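Local coordinates for flavohemoprotein (Vibrio cholerae O1 biovar El Tor, PDB 4EH1) that probably detoxifies nitric oxide by converting it to nitrate with oxygen and NAD(P)H, this piece being its FAD- and NAD(P)H-binding reductase domain, at residues Gly3-Lys11 against Phe21-Val31. Residues are numbered along the deposited sequence; the frame is centred on the assembly and turned at random.
Sequences GRTFVVREK and FVLVPADGGAV
Val7 and Val24 bond to each other twice, Val7 N to Val24 O (2.7 Å) and Val24 N to Val7 O, at the middle of an antiparallel hairpin. Ala26 N continues the pairing to Thr5 O with an almost straight hydrogen bond (N-H...O 172°). Towards the other end the register slips by one residue. Arg9 and Glu10 both face Val22, a classic beta bulge. Val22 O takes a short bond from Arg9 N (2.7 Å) and a weak one from Glu10 N, while Val22 N returns a bond to Glu10 O.

Pro25 CA lies over the Phe6 ring, 3.8 Å from its centre, a CH-pi contact. The C=O carbon of Leu23 lies at the ring edge, and Val31 CG1 touches Phe6 CE2. Val8, Leu23, Lys11 and Phe21 share the buried face of the hairpin. Val8 CG2 meets Leu23 CD2. The long extended chain of Lys11 runs past Phe21, bringing Lys11 CE to 3.6 Å from Phe21 CE1; its NZ goes on to bond the carbonyls of Leu89, His90 and Val93. On the other face, Val22 CB packs on Glu10 CB, and Arg9 lies alongside Val22.

Charged groups close the turn after Pro25. Arg4 is extended, with CG anti to the backbone N (chi1 -170°), and this carries its guanidinium across Pro25 CB. Arg4 NE forms a salt bridge to Asp27 OD2 (3.0 Å), reaching it from above the carboxylate plane. Arg4 NH2 adds a weak bond to Ala30 O.

The hairpin belongs to the antiparallel FAD-binding barrel, between strands 98-105 and 68-73. Its chemistry implies a core fixed by backbone bonds and apolar side chains, with Arg4 tying the following loop to the strand; Asp27 is exposed and poorly ordered, so its salt bridge may be only partly held.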
loop_
_atom_site.group_PDB
_atom_site.type_symbol
_atom_site.label_atom_id
_atom_site.label_comp_id
_atom_site.label_asym_id
_atom_site.label_seq_id
_atom_site.Cartn_x
_atom_site.Cartn_y
_atom_site.Cartn_z
ATOM N N GLY A 3 -10.033 -11.289 -21.218
ATOM C CA GLY A 3 -11.104 -11.667 -20.302
ATOM C C GLY A 3 -12.063 -10.557 -19.889
ATOM O O GLY A 3 -13.150 -10.486 -20.481
ATOM N N ARG A 4 -11.681 -9.708 -18.911
ATOM C CA ARG A 4 -12.601 -8.696 -18.330
ATOM C C ARG A 4 -11.923 -7.532 -17.575
ATOM O O ARG A 4 -10.922 -7.712 -16.913
ATOM C CB ARG A 4 -13.623 -9.382 -17.417
ATOM C CG ARG A 4 -14.802 -8.508 -16.927
ATOM C CD ARG A 4 -15.311 -9.089 -15.610
ATOM N NE ARG A 4 -16.532 -8.506 -15.057
ATOM C CZ ARG A 4 -17.239 -9.103 -14.100
ATOM N NH1 ARG A 4 -16.818 -10.269 -13.632
ATOM N NH2 ARG A 4 -18.353 -8.558 -13.609
ATOM N N THR A 5 -12.482 -6.334 -17.667
ATOM C CA THR A 5 -11.849 -5.159 -17.076
ATOM C C THR A 5 -12.144 -5.006 -15.578
ATOM O O THR A 5 -13.284 -5.015 -15.177
ATOM C CB THR A 5 -12.299 -3.875 -17.794
ATOM O OG1 THR A 5 -11.826 -3.903 -19.144
ATOM C CG2 THR A 5 -11.740 -2.635 -17.074
ATOM N N PHE A 6 -11.108 -4.886 -14.758
ATOM C CA PHE A 6 -11.299 -4.648 -13.334
ATOM C C PHE A 6 -10.659 -3.341 -12.958
ATOM O O PHE A 6 -9.817 -2.829 -13.684
ATOM C CB PHE A 6 -10.685 -5.777 -12.501
ATOM C CG PHE A 6 -11.576 -6.975 -12.353
ATOM C CD1 PHE A 6 -11.966 -7.711 -13.478
ATOM C CD2 PHE A 6 -12.011 -7.377 -11.094
ATOM C CE1 PHE A 6 -12.770 -8.814 -13.355
ATOM C CE2 PHE A 6 -12.814 -8.496 -10.947
ATOM C CZ PHE A 6 -13.220 -9.216 -12.092
ATOM N N VAL A 7 -11.034 -2.825 -11.798
ATOM C CA VAL A 7 -10.493 -1.581 -11.281
ATOM C C VAL A 7 -9.858 -1.846 -9.915
ATOM O O VAL A 7 -10.411 -2.575 -9.086
ATOM C CB VAL A 7 -11.602 -0.518 -11.168
ATOM C CG1 VAL A 7 -11.055 0.820 -10.665
ATOM C CG2 VAL A 7 -12.259 -0.359 -12.521
ATOM N N VAL A 8 -8.676 -1.276 -9.704
ATOM C CA VAL A 8 -7.995 -1.356 -8.428
ATOM C C VAL A 8 -8.770 -0.487 -7.429
ATOM O O VAL A 8 -8.839 0.740 -7.584
ATOM C CB VAL A 8 -6.554 -0.822 -8.528
ATOM C CG1 VAL A 8 -5.860 -0.903 -7.169
ATOM C CG2 VAL A 8 -5.769 -1.565 -9.615
ATOM N N ARG A 9 -9.360 -1.120 -6.420
ATOM C CA ARG A 9 -10.013 -0.378 -5.329
ATOM C C ARG A 9 -9.016 -0.039 -4.208
ATOM O O ARG A 9 -9.142 0.982 -3.529
ATOM C CB ARG A 9 -11.156 -1.199 -4.747
ATOM C CG ARG A 9 -12.068 -0.408 -3.814
ATOM C CD ARG A 9 -13.272 -1.220 -3.294
ATOM N NE ARG A 9 -12.892 -2.257 -2.334
ATOM C CZ ARG A 9 -12.629 -2.030 -1.046
ATOM N NH1 ARG A 9 -12.701 -0.790 -0.559
ATOM N NH2 ARG A 9 -12.280 -3.038 -0.242
ATOM N N GLU A 10 -8.016 -0.904 -4.032
ATOM C CA GLU A 10 -7.079 -0.801 -2.909
ATOM C C GLU A 10 -5.734 -1.332 -3.331
ATOM O O GLU A 10 -5.678 -2.327 -4.056
ATOM C CB GLU A 10 -7.533 -1.687 -1.769
ATOM C CG GLU A 10 -7.642 -0.977 -0.491
ATOM C CD GLU A 10 -9.063 -0.630 -0.215
ATOM O OE1 GLU A 10 -9.839 -1.565 0.077
ATOM O OE2 GLU A 10 -9.408 0.564 -0.317
ATOM N N LYS A 11 -4.675 -0.704 -2.818
ATOM C CA LYS A 11 -3.290 -1.075 -3.076
ATOM C C LYS A 11 -2.530 -1.011 -1.747
ATOM O O LYS A 11 -2.126 0.049 -1.309
ATOM C CB LYS A 11 -2.681 -0.101 -4.084
ATOM C CG LYS A 11 -1.439 -0.618 -4.773
ATOM C CD LYS A 11 -0.962 0.317 -5.894
ATOM C CE LYS A 11 0.395 -0.171 -6.427
ATOM N NZ LYS A 11 0.904 0.721 -7.480
ATOM N N PHE A 21 -3.420 -6.000 -4.286
ATOM C CA PHE A 21 -4.375 -5.213 -5.060
ATOM C C PHE A 21 -5.761 -5.807 -4.863
ATOM O O PHE A 21 -5.972 -6.987 -5.114
ATOM C CB PHE A 21 -4.062 -5.289 -6.560
ATOM C CG PHE A 21 -2.717 -4.727 -6.935
ATOM C CD1 PHE A 21 -2.623 -3.497 -7.577
ATOM C CD2 PHE A 21 -1.538 -5.437 -6.649
ATOM C CE1 PHE A 21 -1.361 -2.970 -7.932
ATOM C CE2 PHE A 21 -0.292 -4.919 -7.006
ATOM C CZ PHE A 21 -0.208 -3.682 -7.652
ATOM N N VAL A 22 -6.703 -4.981 -4.451
ATOM C CA VAL A 22 -8.085 -5.393 -4.391
ATOM C C VAL A 22 -8.780 -4.900 -5.648
ATOM O O VAL A 22 -8.814 -3.707 -5.925
ATOM C CB VAL A 22 -8.802 -4.800 -3.147
ATOM C CG1 VAL A 22 -10.294 -5.177 -3.162
ATOM C CG2 VAL A 22 -8.143 -5.276 -1.860
ATOM N N LEU A 23 -9.349 -5.830 -6.404
ATOM C CA LEU A 23 -9.875 -5.523 -7.711
ATOM C C LEU A 23 -11.383 -5.756 -7.794
ATOM O O LEU A 23 -11.889 -6.788 -7.359
ATOM C CB LEU A 23 -9.187 -6.404 -8.744
ATOM C CG LEU A 23 -7.662 -6.332 -8.725
ATOM C CD1 LEU A 23 -7.043 -7.627 -9.244
ATOM C CD2 LEU A 23 -7.253 -5.168 -9.594
ATOM N N VAL A 24 -12.088 -4.810 -8.390
ATOM C CA VAL A 24 -13.520 -4.957 -8.603
ATOM C C VAL A 24 -13.860 -4.807 -10.092
ATOM O O VAL A 24 -13.216 -4.046 -10.814
ATOM C CB VAL A 24 -14.298 -3.922 -7.789
ATOM C CG1 VAL A 24 -13.982 -4.066 -6.291
ATOM C CG2 VAL A 24 -13.935 -2.557 -8.254
ATOM N N PRO A 25 -14.877 -5.534 -10.558
ATOM C CA PRO A 25 -15.153 -5.475 -11.997
ATOM C C PRO A 25 -15.579 -4.074 -12.379
ATOM O O PRO A 25 -16.317 -3.472 -11.618
ATOM C CB PRO A 25 -16.336 -6.427 -12.182
ATOM C CG PRO A 25 -16.687 -6.960 -10.861
ATOM C CD PRO A 25 -15.942 -6.210 -9.804
ATOM N N ALA A 26 -15.107 -3.546 -13.501
ATOM C CA ALA A 26 -15.615 -2.260 -13.965
ATOM C C ALA A 26 -17.121 -2.329 -14.287
ATOM O O ALA A 26 -17.788 -1.302 -14.329
ATOM C CB ALA A 26 -14.840 -1.770 -15.164
ATOM N N ASP A 27 -17.645 -3.538 -14.507
ATOM C CA ASP A 27 -19.081 -3.737 -14.740
ATOM C C ASP A 27 -19.914 -3.391 -13.511
ATOM O O ASP A 27 -20.904 -2.666 -13.599
ATOM C CB ASP A 27 -19.378 -5.201 -15.082
ATOM C CG ASP A 27 -18.720 -5.652 -16.371
ATOM O OD1 ASP A 27 -18.394 -4.786 -17.213
ATOM O OD2 ASP A 27 -18.541 -6.881 -16.549
ATOM N N GLY A 28 -19.491 -3.910 -12.361
ATOM C CA GLY A 28 -20.360 -4.034 -11.211
ATOM C C GLY A 28 -20.771 -5.492 -11.194
ATOM O O GLY A 28 -20.360 -6.261 -12.064
ATOM N N GLY A 29 -21.553 -5.894 -10.205
ATOM C CA GLY A 29 -22.087 -7.246 -10.181
ATOM C C GLY A 29 -21.082 -8.304 -9.742
ATOM O O GLY A 29 -19.944 -7.998 -9.429
ATOM N N ALA A 30 -21.521 -9.558 -9.727
ATOM C CA ALA A 30 -20.733 -10.637 -9.170
ATOM C C ALA A 30 -19.467 -10.918 -9.975
ATOM O O ALA A 30 -19.366 -10.606 -11.176
ATOM C CB ALA A 30 -21.572 -11.893 -9.050
ATOM N N VAL A 31 -18.483 -11.477 -9.281
ATOM C CA VAL A 31 -17.316 -12.014 -9.938
ATOM C C VAL A 31 -17.399 -13.499 -9.730
ATOM O O VAL A 31 -18.110 -13.953 -8.835
ATOM C CB VAL A 31 -16.027 -11.409 -9.374
ATOM C CG1 VAL A 31 -16.133 -9.920 -9.430
ATOM C CG2 VAL A 31 -15.771 -11.840 -7.932
#